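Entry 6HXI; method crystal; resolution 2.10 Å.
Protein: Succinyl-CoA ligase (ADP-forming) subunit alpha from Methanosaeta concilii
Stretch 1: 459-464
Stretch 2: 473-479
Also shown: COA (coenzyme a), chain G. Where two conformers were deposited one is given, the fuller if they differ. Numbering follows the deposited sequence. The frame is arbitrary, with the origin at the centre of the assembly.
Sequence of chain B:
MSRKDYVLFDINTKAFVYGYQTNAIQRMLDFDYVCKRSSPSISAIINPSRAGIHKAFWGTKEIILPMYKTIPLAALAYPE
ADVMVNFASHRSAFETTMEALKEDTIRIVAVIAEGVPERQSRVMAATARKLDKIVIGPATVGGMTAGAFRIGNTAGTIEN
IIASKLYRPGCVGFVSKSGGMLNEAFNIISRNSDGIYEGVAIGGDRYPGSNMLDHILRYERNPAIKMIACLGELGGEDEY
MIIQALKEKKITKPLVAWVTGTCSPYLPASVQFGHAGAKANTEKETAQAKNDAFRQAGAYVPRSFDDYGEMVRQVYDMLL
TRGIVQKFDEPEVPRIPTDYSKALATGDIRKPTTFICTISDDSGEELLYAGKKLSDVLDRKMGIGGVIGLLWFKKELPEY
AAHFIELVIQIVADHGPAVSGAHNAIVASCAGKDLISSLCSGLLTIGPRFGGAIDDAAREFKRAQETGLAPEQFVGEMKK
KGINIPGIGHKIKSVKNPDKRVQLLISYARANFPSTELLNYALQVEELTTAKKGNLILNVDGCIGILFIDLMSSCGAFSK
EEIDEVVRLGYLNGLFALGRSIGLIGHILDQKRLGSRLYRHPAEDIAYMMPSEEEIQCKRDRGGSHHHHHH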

ATOM      1  N   ARG B 459       9.949  11.931 -21.730  0.52 36.87           N
ATOM      2  CA  ARG B 459      11.210  12.536 -21.306  0.52 37.12           C
ATOM      3  C   ARG B 459      12.269  12.520 -22.405  0.52 40.85           C
ATOM      4  O   ARG B 459      12.735  13.579 -22.818  0.52 41.35           O
ATOM      5  N   GLU B 460      12.626  11.314 -22.887  1.00 36.71           N
ATOM      6  CA  GLU B 460      13.656  11.082 -23.893  1.00 36.17           C
ATOM      7  C   GLU B 460      13.348  11.664 -25.246  1.00 37.54           C
ATOM      8  O   GLU B 460      14.248  12.272 -25.847  1.00 36.86           O
ATOM      9  N   PHE B 461      12.105  11.472 -25.752  1.00 33.43           N
ATOM     10  CA  PHE B 461      11.710  12.031 -27.052  1.00 31.65           C
ATOM     11  C   PHE B 461      11.652  13.559 -27.000  1.00 36.75           C
ATOM     12  O   PHE B 461      12.132  14.200 -27.923  1.00 36.91           O
ATOM     13  N   LYS B 462      11.092  14.145 -25.921  1.00 36.17           N
ATOM     14  CA  LYS B 462      10.989  15.608 -25.784  1.00 35.55           C
ATOM     15  C   LYS B 462      12.402  16.248 -25.840  1.00 42.32           C
ATOM     16  O   LYS B 462      12.621  17.181 -26.601  1.00 43.75           O
ATOM     17  N   ARG B 463      13.348  15.712 -25.065  1.00 40.08           N
ATOM     18  CA  ARG B 463      14.732  16.183 -24.995  1.00 40.92           C
ATOM     19  C   ARG B 463      15.419  16.124 -26.374  1.00 46.32           C
ATOM     20  O   ARG B 463      15.939  17.133 -26.831  1.00 50.10           O
ATOM     21  N   ALA B 464      15.353  14.994 -27.062  1.00 40.29           N
ATOM     22  CA  ALA B 464      15.961  14.846 -28.376  1.00 39.27           C
ATOM     23  C   ALA B 464      15.453  15.893 -29.347  1.00 44.90           C
ATOM     24  O   ALA B 464      16.251  16.610 -29.940  1.00 45.10           O
ATOM     25  N   GLN B 473      20.523  10.907 -35.111  1.00 48.56           N
ATOM     26  CA  GLN B 473      21.437  11.250 -34.020  1.00 48.57           C
ATOM     27  C   GLN B 473      20.934  10.741 -32.690  1.00 49.79           C
ATOM     28  O   GLN B 473      21.742  10.281 -31.886  1.00 49.39           O
ATOM     29  N   PHE B 474      19.602  10.811 -32.453  1.00 44.37           N
ATOM     30  CA  PHE B 474      18.970  10.320 -31.226  1.00 41.94           C
ATOM     31  C   PHE B 474      19.096   8.803 -31.169  1.00 42.47           C
ATOM     32  O   PHE B 474      19.552   8.266 -30.154  1.00 40.45           O
ATOM     33  N   VAL B 475      18.735   8.117 -32.279  1.00 39.12           N
ATOM     34  CA  VAL B 475      18.844   6.654 -32.400  1.00 38.31           C
ATOM     35  C   VAL B 475      20.307   6.249 -32.141  1.00 45.34           C
ATOM     36  O   VAL B 475      20.551   5.408 -31.279  1.00 45.97           O
ATOM     37  N   GLY B 476      21.250   6.948 -32.787  1.00 43.27           N
ATOM     38  CA  GLY B 476      22.687   6.729 -32.622  1.00 43.36           C
ATOM     39  C   GLY B 476      23.207   6.952 -31.209  1.00 46.48           C
ATOM     40  O   GLY B 476      23.919   6.103 -30.682  1.00 43.60           O
ATOM     41  N   GLU B 477      22.852   8.089 -30.576  1.00 45.29           N
ATOM     42  CA  GLU B 477      23.259   8.434 -29.203  1.00 46.01           C
ATOM     43  C   GLU B 477      22.822   7.358 -28.179  1.00 50.55           C
ATOM     44  O   GLU B 477      23.613   6.947 -27.325  1.00 51.15           O
ATOM     45  N   MET B 478      21.551   6.920 -28.266  1.00 46.09           N
ATOM     46  CA  MET B 478      20.967   5.923 -27.368  1.00 43.35           C
ATOM     47  C   MET B 478      21.656   4.569 -27.491  1.00 47.79           C
ATOM     48  O   MET B 478      21.858   3.900 -26.480  1.00 45.86           O
ATOM     49  N   LYS B 479      22.008   4.170 -28.734  1.00 45.69           N
ATOM     50  CA  LYS B 479      22.724   2.926 -29.027  1.00 46.42           C
ATOM     51  C   LYS B 479      24.129   2.957 -28.365  1.00 53.00           C
ATOM     52  O   LYS B 479      24.524   1.952 -27.772  1.00 53.52           O
TER

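When two helices cross at a wide angle, one large side chain often fills the gap between them while charged residues close its margin. Residues 459-464 and 473-479 of this succinyl-CoA ligase subunit illustrate the pattern. Both segments lie within longer helices, whose axes approach to 11.1 Å with 126° between their N-to-C directions. At that separation backbone contact is slight, and the 285 Å² of buried surface depends chiefly on side chains.

The apolar part of the contact centres on Phe474. Its CA-to-CB bond points toward the first helix, and a t rotamer (chi1 171°) carries the ring as a knob into a hole formed by Glu460, Phe461, Arg463 and Ala464. The small Ala464, at the closest CA-CA approach of the two stretches (6.1 Å to Phe474), lies over one face of the ring: Ala464 CB is 3.6 Å from Phe474 CD1 and makes a CH-pi contact with the ring. Phe461 meets the same ring differently. Its CA-to-CB bond points away from the second helix, yet with an m rotamer the end of its side chain comes nearer, so that the edge of Phe474 addresses the Phe461 face. The planes stand at 73°, the centroids are 5.2 Å apart, and Phe461 CE2 lies 3.9 Å from Phe474 CE2. Glu460 adds aliphatic packing, its CB 4.1 Å from Phe474 CZ.

The polar contacts gather around Arg463, whose CA-to-CB bond runs sideways. Chi angles of t, t and p bring its guanidinium to the second helix, where Arg463 NH2 forms a salt bridge with Glu477 OE1 at 3.3 Å; no hydrogen bond crosses between the stretches. Glu477 points toward the first helix and reaches out through a t, t side chain. Within its own helix, Arg463 NH2 donates a hydrogen bond to Glu460 OE2 at 2.8 Å, part of a salt bridge, while a weak one runs from Arg463 NE to Glu460 OE2 at 3.1 Å. One arginine thus links carboxylates from both helices, and its NH2 also lies at the edge of the aromatic knob, 3.7 Å from Phe474 CE1.

Met478, m at all three chi angles, joins apolar and charged regions: its SD is 4.3 Å from both Glu460 OE2 and Arg463 NH2.

The bound group is engaged away from this interface. Lys479, extended with t at every chi angle, does not reach the first stretch; instead Lys479 NZ donates a 2.8 Å hydrogen bond to O8A of coenzyme A.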

ATOM      1  CB  ARG B 459      11.717  11.751 -20.080  0.52 36.86           C
ATOM      2  CG  ARG B 459      12.770  12.432 -19.223  0.52 47.28           C
ATOM      3  CD  ARG B 459      12.499  12.224 -17.732  0.52 49.40           C
ATOM      4  NE  ARG B 459      12.061  10.866 -17.387  0.52 40.15           N
ATOM      5  CZ  ARG B 459      11.284  10.571 -16.354  0.52 46.36           C
ATOM      6  NH1 ARG B 459      10.958   9.311 -16.102  0.52 42.83           N
ATOM      7  NH2 ARG B 459      10.842  11.530 -15.552  0.52 29.95           N
ATOM      8  CB  GLU B 460      14.021   9.580 -24.008  1.00 37.94           C
ATOM      9  CG  GLU B 460      14.840   9.070 -22.817  1.00 50.89           C
ATOM     10  CD  GLU B 460      15.965   9.950 -22.292  1.00 72.20           C
ATOM     11  OE1 GLU B 460      16.048  10.146 -21.058  1.00 55.44           O
ATOM     12  OE2 GLU B 460      16.775  10.435 -23.114  1.00 74.59           O
ATOM     13  CB  PHE B 461      10.393  11.422 -27.567  1.00 31.97           C
ATOM     14  CG  PHE B 461      10.547  10.052 -28.196  1.00 32.06           C
ATOM     15  CD1 PHE B 461      10.681   8.914 -27.403  1.00 34.60           C
ATOM     16  CD2 PHE B 461      10.617   9.905 -29.572  1.00 32.56           C
ATOM     17  CE1 PHE B 461      10.839   7.651 -27.987  1.00 34.19           C
ATOM     18  CE2 PHE B 461      10.767   8.632 -30.152  1.00 33.43           C
ATOM     19  CZ  PHE B 461      10.857   7.520 -29.359  1.00 31.96           C
ATOM     20  CB  LYS B 462      10.253  15.996 -24.484  1.00 36.28           C
ATOM     21  CG  LYS B 462       9.726  17.403 -24.482  1.00 40.64           C
ATOM     22  CD  LYS B 462       9.551  17.990 -23.098  1.00 48.22           C
ATOM     23  CE  LYS B 462       9.135  19.428 -23.279  1.00 68.15           C
ATOM     24  NZ  LYS B 462       9.811  20.361 -22.344  1.00 74.94           N
ATOM     25  CB  ARG B 463      15.508  15.392 -23.922  1.00 41.44           C
ATOM     26  CG  ARG B 463      16.998  15.723 -23.854  1.00 55.62           C
ATOM     27  CD  ARG B 463      17.809  14.656 -23.140  1.00 56.59           C
ATOM     28  NE  ARG B 463      17.655  13.323 -23.737  1.00 67.71           N
ATOM     29  CZ  ARG B 463      18.348  12.862 -24.775  1.00 78.85           C
ATOM     30  NH1 ARG B 463      19.258  13.625 -25.369  1.00 61.55           N
ATOM     31  NH2 ARG B 463      18.128  11.637 -25.234  1.00 67.32           N
ATOM     32  CB  ALA B 464      15.706  13.445 -28.920  1.00 39.62           C
ATOM     33  CB  GLN B 473      21.706  12.768 -33.958  1.00 50.27           C
ATOM     34  CG  GLN B 473      22.537  13.282 -35.135  1.00 71.97           C
ATOM     35  CD  GLN B 473      22.850  14.751 -35.014  1.00 92.13           C
ATOM     36  OE1 GLN B 473      21.966  15.611 -35.121  1.00 86.77           O
ATOM     37  NE2 GLN B 473      24.127  15.067 -34.808  1.00 80.25           N
ATOM     38  CB  PHE B 474      17.488  10.755 -31.155  1.00 43.24           C
ATOM     39  CG  PHE B 474      16.643  10.139 -30.048  1.00 42.95           C
ATOM     40  CD1 PHE B 474      17.078  10.154 -28.719  1.00 42.05           C
ATOM     41  CD2 PHE B 474      15.375   9.632 -30.322  1.00 42.72           C
ATOM     42  CE1 PHE B 474      16.264   9.670 -27.692  1.00 40.84           C
ATOM     43  CE2 PHE B 474      14.572   9.133 -29.295  1.00 43.58           C
ATOM     44  CZ  PHE B 474      15.020   9.173 -27.982  1.00 40.11           C
ATOM     45  CB  VAL B 475      18.254   6.141 -33.749  1.00 41.63           C
ATOM     46  CG1 VAL B 475      18.559   4.660 -33.996  1.00 40.45           C
ATOM     47  CG2 VAL B 475      16.750   6.396 -33.814  1.00 40.87           C
ATOM     48  CB  GLU B 477      22.692   9.828 -28.805  1.00 47.76           C
ATOM     49  CG  GLU B 477      22.949  10.218 -27.355  1.00 64.51           C
ATOM     50  CD  GLU B 477      22.074  11.310 -26.775  1.00 85.89           C
ATOM     51  OE1 GLU B 477      21.317  11.015 -25.822  1.00 89.10           O
ATOM     52  OE2 GLU B 477      22.192  12.470 -27.227  1.00 75.21           O
ATOM     53  CB  MET B 478      19.464   5.805 -27.598  1.00 44.02           C
ATOM     54  CG  MET B 478      18.708   7.055 -27.205  1.00 46.50           C
ATOM     55  SD  MET B 478      18.729   7.423 -25.430  1.00 49.15           S
ATOM     56  CE  MET B 478      17.448   6.319 -24.839  1.00 44.15           C
ATOM     57  CB  LYS B 479      22.830   2.715 -30.544  1.00 47.97           C
ATOM     58  CG  LYS B 479      23.476   1.387 -30.953  1.00 48.64           C
ATOM     59  CD  LYS B 479      23.881   1.410 -32.418  1.00 43.01           C
ATOM     60  CE  LYS B 479      24.919   0.370 -32.733  1.00 48.45           C
ATOM     61  NZ  LYS B 479      25.024   0.163 -34.208  1.00 56.26           N
TER
HETATM   62  N1A COA G 701      15.260   0.857 -29.069  1.00 37.02           N
HETATM   63  C2A COA G 701      16.202   1.100 -29.986  1.00 38.66           C
HETATM   64  N3A COA G 701      16.939   0.225 -30.683  1.00 36.94           N
HETATM   65  C4A COA G 701      16.673  -1.037 -30.310  1.00 37.60           C
HETATM   66  C5A COA G 701      15.737  -1.442 -29.374  1.00 36.70           C
HETATM   67  C6A COA G 701      14.976  -0.430 -28.756  1.00 37.31           C
HETATM   68  N6A COA G 701      13.976  -0.674 -27.910  1.00 40.79           N
HETATM   69  N7A COA G 701      15.806  -2.812 -29.174  1.00 41.12           N
HETATM   70  C8A COA G 701      16.756  -3.200 -29.986  1.00 40.25           C
HETATM   71  N9A COA G 701      17.330  -2.180 -30.702  1.00 41.42           N
HETATM   72  C1B COA G 701      18.434  -2.270 -31.657  1.00 39.94           C
HETATM   73  C2B COA G 701      19.716  -2.898 -31.125  1.00 40.71           C
HETATM   74  O2B COA G 701      20.493  -1.947 -30.394  1.00 43.32           O
HETATM   75  C3B COA G 701      20.387  -3.311 -32.439  1.00 39.95           C
HETATM   76  O3B COA G 701      21.032  -2.195 -33.091  1.00 37.56           O
HETATM   77  P3B COA G 701      22.269  -2.346 -34.086  1.00 35.80           P
HETATM   78  O7A COA G 701      21.868  -3.329 -35.133  1.00 36.78           O
HETATM   79  O8A COA G 701      22.529  -0.981 -34.613  1.00 39.03           O
HETATM   80  O9A COA G 701      23.457  -2.791 -33.214  1.00 35.17           O
HETATM   81  C4B COA G 701      19.213  -3.647 -33.366  1.00 37.80           C
HETATM   82  O4B COA G 701      18.040  -3.076 -32.750  1.00 38.21           O
HETATM   83  C5B COA G 701      18.998  -5.116 -33.632  1.00 39.15           C
HETATM   84  O5B COA G 701      19.111  -5.810 -32.375  1.00 42.87           O
HETATM   85  P1A COA G 701      19.909  -7.232 -32.254  1.00 45.87           P
HETATM   86  O1A COA G 701      19.613  -7.987 -31.010  1.00 46.78           O
HETATM   87  O2A COA G 701      21.397  -7.077 -32.525  1.00 39.95           O
HETATM   88  O3A COA G 701      19.208  -7.903 -33.521  1.00 51.94           O
HETATM   89  P2A COA G 701      19.035  -9.318 -34.228  1.00 48.04           P
HETATM   90  O4A COA G 701      17.850 -10.007 -33.681  1.00 49.20           O
HETATM   91  O5A COA G 701      18.845  -9.005 -35.694  1.00 50.70           O
HETATM   92  O6A COA G 701      20.393 -10.162 -33.962  1.00 41.51           O
HETATM   93  CBP COA G 701      21.854 -11.480 -35.406  1.00 36.87           C
HETATM   94  CCP COA G 701      21.529 -10.091 -34.844  1.00 39.55           C
HETATM   95  CDP COA G 701      23.087 -11.353 -36.310  1.00 29.73           C
HETATM   96  CEP COA G 701      22.153 -12.485 -34.276  1.00 36.86           C
HETATM   97  CAP COA G 701      20.633 -11.981 -36.226  1.00 40.28           C
HETATM   98  OAP COA G 701      20.146 -10.971 -37.091  1.00 42.80           O
HETATM   99  C9P COA G 701      20.822 -13.271 -37.013  1.00 45.34           C
HETATM  100  O9P COA G 701      20.728 -14.360 -36.441  1.00 49.14           O
HETATM  101  N8P COA G 701      21.073 -13.147 -38.326  1.00 43.34           N
HETATM  102  C7P COA G 701      21.371 -14.284 -39.186  1.00 39.76           C
HETATM  103  C6P COA G 701      22.775 -14.223 -39.723  1.00 43.61           C
HETATM  104  C5P COA G 701      23.066 -15.341 -40.697  1.00 46.46           C
HETATM  105  O5P COA G 701      22.169 -15.828 -41.383  1.00 49.05           O
HETATM  106  N4P COA G 701      24.326 -15.770 -40.744  1.00 47.54           N
HETATM  107  C3P COA G 701      24.746 -16.909 -41.550  1.00 51.38           C
HETATM  108  C2P COA G 701      24.466 -18.237 -40.877  1.00 54.05           C
HETATM  109  S1P COA G 701      25.243 -19.489 -41.937  1.00 58.56           S